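Local coordinates for cyclic di-GMP receptor atypical PilZ domain-containing protein (Xanthomonas campestris pv. campestris, PDB 3RQA) that is of unknown function but carries an atypical PilZ domain of the cyclic di-GMP receptor family and assembles into a tetramer through a helical bundle, at residues Trp106-His119 with Ser148-Phe161. Numbering follows the deposited sequence.
Sequences WSVRGIRLASPHAH and SASDGQQHWLWLRF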
ATOM      1  N   TRP C 106      -2.931  17.627 -26.437  1.00 26.12           N
ATOM      2  CA  TRP C 106      -2.030  17.973 -25.348  1.00 23.85           C
ATOM      3  C   TRP C 106      -0.636  18.474 -25.745  1.00 24.71           C
ATOM      4  O   TRP C 106       0.062  17.837 -26.536  1.00 25.60           O
ATOM      5  CB  TRP C 106      -1.908  16.721 -24.467  1.00 21.63           C
ATOM      6  CG  TRP C 106      -1.269  16.865 -23.135  1.00 21.17           C
ATOM      7  CD1 TRP C 106      -0.998  18.021 -22.460  1.00 21.67           C
ATOM      8  CD2 TRP C 106      -0.897  15.791 -22.263  1.00 21.40           C
ATOM      9  NE1 TRP C 106      -0.486  17.735 -21.217  1.00 21.28           N
ATOM     10  CE2 TRP C 106      -0.412  16.372 -21.070  1.00 21.70           C
ATOM     11  CE3 TRP C 106      -0.926  14.394 -22.374  1.00 20.19           C
ATOM     12  CZ2 TRP C 106       0.041  15.597 -19.987  1.00 21.20           C
ATOM     13  CZ3 TRP C 106      -0.473  13.623 -21.298  1.00 21.81           C
ATOM     14  CH2 TRP C 106       0.004  14.229 -20.122  1.00 20.28           C
ATOM     15  N   SER C 107      -0.243  19.614 -25.181  1.00 23.09           N
ATOM     16  CA  SER C 107       1.083  20.189 -25.409  1.00 23.06           C
ATOM     17  C   SER C 107       1.607  20.594 -24.028  1.00 21.79           C
ATOM     18  O   SER C 107       0.893  20.502 -23.035  1.00 22.15           O
ATOM     19  CB  SER C 107       1.022  21.430 -26.319  1.00 22.12           C
ATOM     20  OG  SER C 107       0.743  22.613 -25.580  1.00 21.89           O
ATOM     21  N   VAL C 108       2.853  21.039 -23.975  1.00 21.18           N
ATOM     22  CA  VAL C 108       3.473  21.454 -22.732  1.00 22.47           C
ATOM     23  C   VAL C 108       2.773  22.684 -22.158  1.00 23.08           C
ATOM     24  O   VAL C 108       2.802  22.910 -20.954  1.00 24.89           O
ATOM     25  CB  VAL C 108       4.973  21.788 -22.958  1.00 24.05           C
ATOM     26  CG1 VAL C 108       5.103  23.001 -23.852  1.00 27.32           C
ATOM     27  CG2 VAL C 108       5.670  22.037 -21.635  1.00 26.19           C
ATOM     28  N   ARG C 109       2.139  23.464 -23.027  1.00 23.56           N
ATOM     29  CA  ARG C 109       1.449  24.691 -22.627  1.00 24.88           C
ATOM     30  C   ARG C 109       0.049  24.516 -22.059  1.00 24.99           C
ATOM     31  O   ARG C 109      -0.359  25.253 -21.157  1.00 25.06           O
ATOM     32  CB  ARG C 109       1.343  25.649 -23.810  1.00 25.17           C
ATOM     33  CG  ARG C 109       2.666  26.100 -24.385  1.00 27.36           C
ATOM     34  CD  ARG C 109       2.429  27.014 -25.573  1.00 28.92           C
ATOM     35  NE  ARG C 109       3.630  27.189 -26.378  1.00 30.55           N
ATOM     36  CZ  ARG C 109       3.621  27.281 -27.700  1.00 32.26           C
ATOM     37  NH1 ARG C 109       2.467  27.214 -28.356  1.00 30.47           N
ATOM     38  NH2 ARG C 109       4.762  27.422 -28.368  1.00 33.11           N
ATOM     39  N   GLY C 110      -0.691  23.561 -22.612  1.00 24.43           N
ATOM     40  CA  GLY C 110      -2.058  23.323 -22.173  1.00 22.82           C
ATOM     41  C   GLY C 110      -2.704  22.143 -22.873  1.00 23.73           C
ATOM     42  O   GLY C 110      -2.018  21.303 -23.473  1.00 21.66           O
ATOM     43  N   ILE C 111      -4.033  22.087 -22.812  1.00 24.23           N
ATOM     44  CA  ILE C 111      -4.776  20.989 -23.406  1.00 24.28           C
ATOM     45  C   ILE C 111      -6.181  21.380 -23.875  1.00 26.26           C
ATOM     46  O   ILE C 111      -6.818  22.280 -23.330  1.00 26.19           O
ATOM     47  CB  ILE C 111      -4.872  19.805 -22.385  1.00 26.28           C
ATOM     48  CG1 ILE C 111      -5.513  18.576 -23.028  1.00 26.88           C
ATOM     49  CG2 ILE C 111      -5.666  20.233 -21.160  1.00 24.44           C
ATOM     50  CD1 ILE C 111      -5.407  17.325 -22.154  1.00 28.16           C
ATOM     51  N   ARG C 112      -6.637  20.701 -24.919  1.00 26.79           N
ATOM     52  CA  ARG C 112      -7.962  20.910 -25.472  1.00 27.41           C
ATOM     53  C   ARG C 112      -8.673  19.594 -25.216  1.00 28.22           C
ATOM     54  O   ARG C 112      -8.259  18.553 -25.739  1.00 25.97           O
ATOM     55  CB  ARG C 112      -7.885  21.157 -26.973  1.00 29.56           C
ATOM     56  CG  ARG C 112      -9.229  21.287 -27.676  1.00 31.33           C
ATOM     57  CD  ARG C 112      -9.025  21.588 -29.166  1.00 33.40           C
ATOM     58  NE  ARG C 112      -8.748  20.388 -29.953  1.00 37.58           N
ATOM     59  CZ  ARG C 112      -7.957  20.350 -31.024  1.00 40.13           C
ATOM     60  NH1 ARG C 112      -7.342  21.449 -31.453  1.00 39.50           N
ATOM     61  NH2 ARG C 112      -7.793  19.212 -31.683  1.00 40.82           N
ATOM     62  N   LEU C 113      -9.719  19.640 -24.393  1.00 26.86           N
ATOM     63  CA  LEU C 113     -10.483  18.447 -24.058  1.00 28.82           C
ATOM     64  C   LEU C 113     -11.971  18.758 -23.933  1.00 30.41           C
ATOM     65  O   LEU C 113     -12.366  19.923 -23.773  1.00 32.00           O
ATOM     66  CB  LEU C 113      -9.950  17.838 -22.755  1.00 27.40           C
ATOM     67  CG  LEU C 113      -9.920  18.736 -21.515  1.00 32.34           C
ATOM     68  CD1 LEU C 113     -11.311  18.870 -20.922  1.00 29.27           C
ATOM     69  CD2 LEU C 113      -8.969  18.142 -20.488  1.00 29.28           C
ATOM     70  N   ALA C 114     -12.794  17.718 -24.011  1.00 30.22           N
ATOM     71  CA  ALA C 114     -14.239  17.871 -23.896  1.00 32.98           C
ATOM     72  C   ALA C 114     -14.651  17.870 -22.422  1.00 34.64           C
ATOM     73  O   ALA C 114     -14.053  17.176 -21.603  1.00 35.69           O
ATOM     74  CB  ALA C 114     -14.940  16.748 -24.642  1.00 33.54           C
ATOM     75  N   SER C 115     -15.674  18.648 -22.090  1.00 37.10           N
ATOM     76  CA  SER C 115     -16.143  18.747 -20.710  1.00 39.16           C
ATOM     77  C   SER C 115     -17.672  18.720 -20.626  1.00 39.78           C
ATOM     78  O   SER C 115     -18.363  19.363 -21.422  1.00 39.92           O
ATOM     79  CB  SER C 115     -15.626  20.041 -20.081  1.00 40.62           C
ATOM     80  OG  SER C 115     -15.766  20.030 -18.672  1.00 44.27           O
ATOM     81  N   PRO C 116     -18.212  17.985 -19.643  1.00 40.20           N
ATOM     82  CA  PRO C 116     -19.656  17.852 -19.423  1.00 41.20           C
ATOM     83  C   PRO C 116     -20.385  19.190 -19.433  1.00 40.01           C
ATOM     84  O   PRO C 116     -21.492  19.299 -19.953  1.00 41.17           O
ATOM     85  CB  PRO C 116     -19.734  17.166 -18.063  1.00 39.97           C
ATOM     86  CG  PRO C 116     -18.510  16.327 -18.049  1.00 42.65           C
ATOM     87  CD  PRO C 116     -17.457  17.245 -18.619  1.00 40.47           C
ATOM     88  N   HIS C 117     -19.747  20.203 -18.859  1.00 41.08           N
ATOM     89  CA  HIS C 117     -20.312  21.544 -18.779  1.00 41.42           C
ATOM     90  C   HIS C 117     -19.318  22.581 -19.299  1.00 40.71           C
ATOM     91  O   HIS C 117     -18.112  22.442 -19.110  1.00 41.71           O
ATOM     92  CB  HIS C 117     -20.675  21.862 -17.325  1.00 43.52           C
ATOM     93  CG  HIS C 117     -21.597  20.858 -16.702  1.00 44.63           C
ATOM     94  ND1 HIS C 117     -22.883  20.650 -17.150  1.00 46.13           N
ATOM     95  CD2 HIS C 117     -21.405  19.979 -15.689  1.00 45.87           C
ATOM     96  CE1 HIS C 117     -23.445  19.684 -16.443  1.00 47.06           C
ATOM     97  NE2 HIS C 117     -22.569  19.260 -15.550  1.00 47.18           N
ATOM     98  N   ALA C 118     -19.824  23.614 -19.965  1.00 39.63           N
ATOM     99  CA  ALA C 118     -18.959  24.665 -20.479  1.00 38.26           C
ATOM    100  C   ALA C 118     -18.492  25.511 -19.304  1.00 38.76           C
ATOM    101  O   ALA C 118     -19.074  25.463 -18.220  1.00 38.28           O
ATOM    102  CB  ALA C 118     -19.714  25.537 -21.482  1.00 36.73           C
ATOM    103  N   HIS C 119     -17.432  26.280 -19.520  1.00 38.88           N
ATOM    104  CA  HIS C 119     -16.897  27.155 -18.486  1.00 38.86           C
ATOM    105  C   HIS C 119     -16.338  28.368 -19.194  1.00 38.61           C
ATOM    106  O   HIS C 119     -15.480  28.239 -20.060  1.00 39.37           O
ATOM    107  CB  HIS C 119     -15.792  26.452 -17.706  1.00 40.08           C
ATOM    108  CG  HIS C 119     -16.299  25.533 -16.643  1.00 40.33           C
ATOM    109  ND1 HIS C 119     -16.827  25.994 -15.455  1.00 41.83           N
ATOM    110  CD2 HIS C 119     -16.376  24.182 -16.593  1.00 40.42           C
ATOM    111  CE1 HIS C 119     -17.207  24.966 -14.718  1.00 42.51           C
ATOM    112  NE2 HIS C 119     -16.945  23.855 -15.385  1.00 42.27           N
ATOM    113  N   SER C 148     -13.834  28.532 -24.614  1.00 30.13           N
ATOM    114  CA  SER C 148     -14.927  27.603 -24.373  1.00 32.38           C
ATOM    115  C   SER C 148     -15.891  27.692 -25.552  1.00 34.71           C
ATOM    116  O   SER C 148     -16.400  28.774 -25.869  1.00 35.08           O
ATOM    117  CB  SER C 148     -15.667  27.977 -23.087  1.00 30.43           C
ATOM    118  OG  SER C 148     -16.727  27.078 -22.831  1.00 30.93           O
ATOM    119  N   ALA C 149     -16.134  26.560 -26.201  1.00 34.87           N
ATOM    120  CA  ALA C 149     -17.024  26.531 -27.346  1.00 37.65           C
ATOM    121  C   ALA C 149     -17.594  25.145 -27.582  1.00 39.33           C
ATOM    122  O   ALA C 149     -17.087  24.152 -27.063  1.00 37.51           O
ATOM    123  CB  ALA C 149     -16.292  27.011 -28.594  1.00 37.94           C
ATOM    124  N   SER C 150     -18.652  25.093 -28.381  1.00 41.83           N
ATOM    125  CA  SER C 150     -19.317  23.838 -28.699  1.00 43.48           C
ATOM    126  C   SER C 150     -19.192  23.517 -30.183  1.00 44.72           C
ATOM    127  O   SER C 150     -19.002  24.407 -31.011  1.00 44.30           O
ATOM    128  CB  SER C 150     -20.793  23.925 -28.300  1.00 44.54           C
ATOM    129  OG  SER C 150     -21.524  22.812 -28.782  1.00 48.16           O
ATOM    130  N   ASP C 151     -19.279  22.235 -30.516  1.00 46.88           N
ATOM    131  CA  ASP C 151     -19.202  21.819 -31.911  1.00 49.24           C
ATOM    132  C   ASP C 151     -20.554  21.241 -32.309  1.00 50.91           C
ATOM    133  O   ASP C 151     -20.768  20.869 -33.464  1.00 51.37           O
ATOM    134  CB  ASP C 151     -18.113  20.765 -32.108  1.00 48.62           C
ATOM    135  CG  ASP C 151     -18.381  19.495 -31.321  1.00 49.92           C
ATOM    136  OD1 ASP C 151     -17.644  18.506 -31.523  1.00 50.83           O
ATOM    137  OD2 ASP C 151     -19.323  19.486 -30.499  1.00 49.00           O
ATOM    138  N   GLY C 152     -21.462  21.165 -31.340  1.00 52.11           N
ATOM    139  CA  GLY C 152     -22.788  20.640 -31.608  1.00 53.63           C
ATOM    140  C   GLY C 152     -23.227  19.506 -30.699  1.00 54.13           C
ATOM    141  O   GLY C 152     -24.425  19.321 -30.478  1.00 55.02           O
ATOM    142  N   GLN C 153     -22.275  18.739 -30.177  1.00 54.04           N
ATOM    143  CA  GLN C 153     -22.612  17.627 -29.292  1.00 54.17           C
ATOM    144  C   GLN C 153     -21.725  17.561 -28.053  1.00 52.80           C
ATOM    145  O   GLN C 153     -21.981  16.764 -27.148  1.00 53.35           O
ATOM    146  CB  GLN C 153     -22.538  16.301 -30.055  1.00 57.36           C
ATOM    147  CG  GLN C 153     -21.160  15.959 -30.589  1.00 62.01           C
ATOM    148  CD  GLN C 153     -21.161  14.708 -31.456  1.00 65.17           C
ATOM    149  OE1 GLN C 153     -21.872  14.635 -32.460  1.00 66.61           O
ATOM    150  NE2 GLN C 153     -20.359  13.719 -31.074  1.00 65.64           N
ATOM    151  N   GLN C 154     -20.683  18.390 -28.014  1.00 49.62           N
ATOM    152  CA  GLN C 154     -19.774  18.433 -26.868  1.00 46.57           C
ATOM    153  C   GLN C 154     -19.261  19.847 -26.610  1.00 44.23           C
ATOM    154  O   GLN C 154     -19.062  20.624 -27.549  1.00 43.64           O
ATOM    155  CB  GLN C 154     -18.559  17.531 -27.087  1.00 46.83           C
ATOM    156  CG  GLN C 154     -18.849  16.075 -27.367  1.00 47.32           C
ATOM    157  CD  GLN C 154     -17.618  15.207 -27.149  1.00 48.18           C
ATOM    158  OE1 GLN C 154     -17.255  14.902 -26.011  1.00 48.72           O
ATOM    159  NE2 GLN C 154     -16.960  14.824 -28.236  1.00 46.59           N
ATOM    160  N   HIS C 155     -19.048  20.172 -25.338  1.00 42.36           N
ATOM    161  CA  HIS C 155     -18.518  21.481 -24.955  1.00 42.19           C
ATOM    162  C   HIS C 155     -16.999  21.329 -24.917  1.00 41.16           C
ATOM    163  O   HIS C 155     -16.475  20.468 -24.207  1.00 41.26           O
ATOM    164  CB  HIS C 155     -19.005  21.900 -23.559  1.00 44.17           C
ATOM    165  CG  HIS C 155     -20.494  21.952 -23.413  1.00 46.77           C
ATOM    166  ND1 HIS C 155     -21.273  20.822 -23.285  1.00 48.29           N
ATOM    167  CD2 HIS C 155     -21.344  23.003 -23.337  1.00 48.34           C
ATOM    168  CE1 HIS C 155     -22.538  21.173 -23.133  1.00 48.91           C
ATOM    169  NE2 HIS C 155     -22.608  22.492 -23.161  1.00 49.86           N
ATOM    170  N   TRP C 156     -16.286  22.144 -25.683  1.00 39.30           N
ATOM    171  CA  TRP C 156     -14.830  22.048 -25.692  1.00 38.12           C
ATOM    172  C   TRP C 156     -14.175  23.181 -24.935  1.00 37.27           C
ATOM    173  O   TRP C 156     -14.612  24.330 -24.996  1.00 38.00           O
ATOM    174  CB  TRP C 156     -14.282  21.998 -27.123  1.00 38.41           C
ATOM    175  CG  TRP C 156     -14.645  20.729 -27.839  1.00 40.31           C
ATOM    176  CD1 TRP C 156     -15.730  20.516 -28.641  1.00 41.34           C
ATOM    177  CD2 TRP C 156     -13.934  19.490 -27.788  1.00 40.18           C
ATOM    178  NE1 TRP C 156     -15.740  19.217 -29.097  1.00 41.33           N
ATOM    179  CE2 TRP C 156     -14.648  18.564 -28.588  1.00 41.80           C
ATOM    180  CE3 TRP C 156     -12.763  19.069 -27.146  1.00 40.66           C
ATOM    181  CZ2 TRP C 156     -14.227  17.239 -28.762  1.00 40.98           C
ATOM    182  CZ3 TRP C 156     -12.342  17.756 -27.319  1.00 41.45           C
ATOM    183  CH2 TRP C 156     -13.076  16.855 -28.123  1.00 41.71           C
ATOM    184  N   LEU C 157     -13.119  22.827 -24.216  1.00 34.10           N
ATOM    185  CA  LEU C 157     -12.358  23.760 -23.412  1.00 31.64           C
ATOM    186  C   LEU C 157     -10.904  23.764 -23.838  1.00 31.59           C
ATOM    187  O   LEU C 157     -10.342  22.723 -24.171  1.00 31.78           O
ATOM    188  CB  LEU C 157     -12.432  23.357 -21.932  1.00 30.22           C
ATOM    189  CG  LEU C 157     -13.537  23.897 -21.021  1.00 31.84           C
ATOM    190  CD1 LEU C 157     -14.769  24.318 -21.810  1.00 30.19           C
ATOM    191  CD2 LEU C 157     -13.868  22.832 -19.996  1.00 29.72           C
ATOM    192  N   TRP C 158     -10.312  24.948 -23.842  1.00 29.54           N
ATOM    193  CA  TRP C 158      -8.905  25.120 -24.155  1.00 30.17           C
ATOM    194  C   TRP C 158      -8.350  25.616 -22.832  1.00 29.21           C
ATOM    195  O   TRP C 158      -8.699  26.702 -22.370  1.00 30.99           O
ATOM    196  CB  TRP C 158      -8.700  26.174 -25.248  1.00 29.93           C
ATOM    197  CG  TRP C 158      -8.983  25.667 -26.625  1.00 30.51           C
ATOM    198  CD1 TRP C 158      -8.065  25.383 -27.602  1.00 31.04           C
ATOM    199  CD2 TRP C 158     -10.266  25.372 -27.186  1.00 30.31           C
ATOM    200  NE1 TRP C 158      -8.700  24.932 -28.731  1.00 31.34           N
ATOM    201  CE2 TRP C 158     -10.052  24.912 -28.506  1.00 30.92           C
ATOM    202  CE3 TRP C 158     -11.581  25.450 -26.700  1.00 30.71           C
ATOM    203  CZ2 TRP C 158     -11.102  24.532 -29.350  1.00 31.38           C
ATOM    204  CZ3 TRP C 158     -12.629  25.073 -27.541  1.00 29.32           C
ATOM    205  CH2 TRP C 158     -12.380  24.619 -28.852  1.00 30.53           C
ATOM    206  N   LEU C 159      -7.522  24.798 -22.203  1.00 28.35           N
ATOM    207  CA  LEU C 159      -6.934  25.149 -20.925  1.00 29.87           C
ATOM    208  C   LEU C 159      -5.426  25.408 -21.050  1.00 29.70           C
ATOM    209  O   LEU C 159      -4.707  24.647 -21.695  1.00 28.66           O
ATOM    210  CB  LEU C 159      -7.163  24.027 -19.907  1.00 29.24           C
ATOM    211  CG  LEU C 159      -8.559  23.537 -19.491  1.00 33.02           C
ATOM    212  CD1 LEU C 159      -9.390  24.696 -18.996  1.00 31.73           C
ATOM    213  CD2 LEU C 159      -9.238  22.844 -20.642  1.00 33.11           C
ATOM    214  N   ARG C 160      -4.962  26.483 -20.420  1.00 31.58           N
ATOM    215  CA  ARG C 160      -3.544  26.822 -20.426  1.00 31.55           C
ATOM    216  C   ARG C 160      -3.027  26.549 -19.018  1.00 30.71           C
ATOM    217  O   ARG C 160      -3.545  27.118 -18.052  1.00 28.92           O
ATOM    218  CB  ARG C 160      -3.335  28.299 -20.763  1.00 35.06           C
ATOM    219  CG  ARG C 160      -1.866  28.680 -20.846  1.00 39.66           C
ATOM    220  CD  ARG C 160      -1.576  29.938 -20.068  1.00 43.76           C
ATOM    221  NE  ARG C 160      -2.103  31.134 -20.719  1.00 48.12           N
ATOM    222  CZ  ARG C 160      -2.846  32.051 -20.105  1.00 48.74           C
ATOM    223  NH1 ARG C 160      -3.159  31.903 -18.825  1.00 46.58           N
ATOM    224  NH2 ARG C 160      -3.261  33.124 -20.768  1.00 48.49           N
ATOM    225  N   PHE C 161      -2.020  25.681 -18.899  1.00 27.21           N
ATOM    226  CA  PHE C 161      -1.474  25.344 -17.586  1.00 26.30           C
ATOM    227  C   PHE C 161      -0.814  26.557 -16.944  1.00 25.25           C
ATOM    228  O   PHE C 161      -0.257  27.406 -17.635  1.00 23.84           O
ATOM    229  CB  PHE C 161      -0.427  24.204 -17.670  1.00 25.14           C
ATOM    230  CG  PHE C 161      -0.914  22.963 -18.393  1.00 25.68           C
ATOM    231  CD1 PHE C 161      -2.103  22.337 -18.021  1.00 22.37           C
ATOM    232  CD2 PHE C 161      -0.176  22.427 -19.452  1.00 23.81           C
ATOM    233  CE1 PHE C 161      -2.556  21.201 -18.693  1.00 23.61           C
ATOM    234  CE2 PHE C 161      -0.615  21.291 -20.132  1.00 25.00           C
ATOM    235  CZ  PHE C 161      -1.807  20.678 -19.753  1.00 24.82           C
TER
HETATM  236  O   HOH W   1       1.292  27.216 -19.905  1.00 27.06           O
HETATM  237  O   HOH W   2     -19.247  17.979 -23.571  1.00 42.96           O
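Trp106 brings the NE1 corner of its indole to within 3.5 Å of Phe161 CZ, the two rings meeting rim to rim with their planes 78° apart. The carbonyl oxygens of Ser107 and Val108 lie at the edge of the same phenyl ring, in its plane. Arg109 O accepts hydrogen bonds from the backbone N-H of Phe161 and from a water that also donates to Phe161 O. Phe161 CG stands anti to the carbonyl carbon (chi1 -53°), which swings the ring back over the turn, where Gly110 CA sits over one face, 3.5 Å from the ring centroid. From here strands 110-115 and 155-161 run antiparallel, neighbours in the closed six-stranded barrel of the PilZ domain. Ile111 and Leu159 form a hydrogen-bonded pair, and Ile111 CG2 comes obliquely to Phe161 CE1, at 4.1 Å. On the other side of the sheet, Arg112 lays its aliphatic chain along Trp158, CG 4.0 Å from the centroid of the five-membered ring; Asp15 receives both Arg112 NH1 and Trp158 NE1. Leu113 N and O bond to Leu157 O and N. Ala114 CB stands 3.9 Å from the centroid of the Trp156 six-membered ring, over its face, while Asp151 OD1 accepts from Trp156 NE1. Leu157 CD2 lies against Ser115 CB, and farther on Ala118 CB packs against His155 CD2.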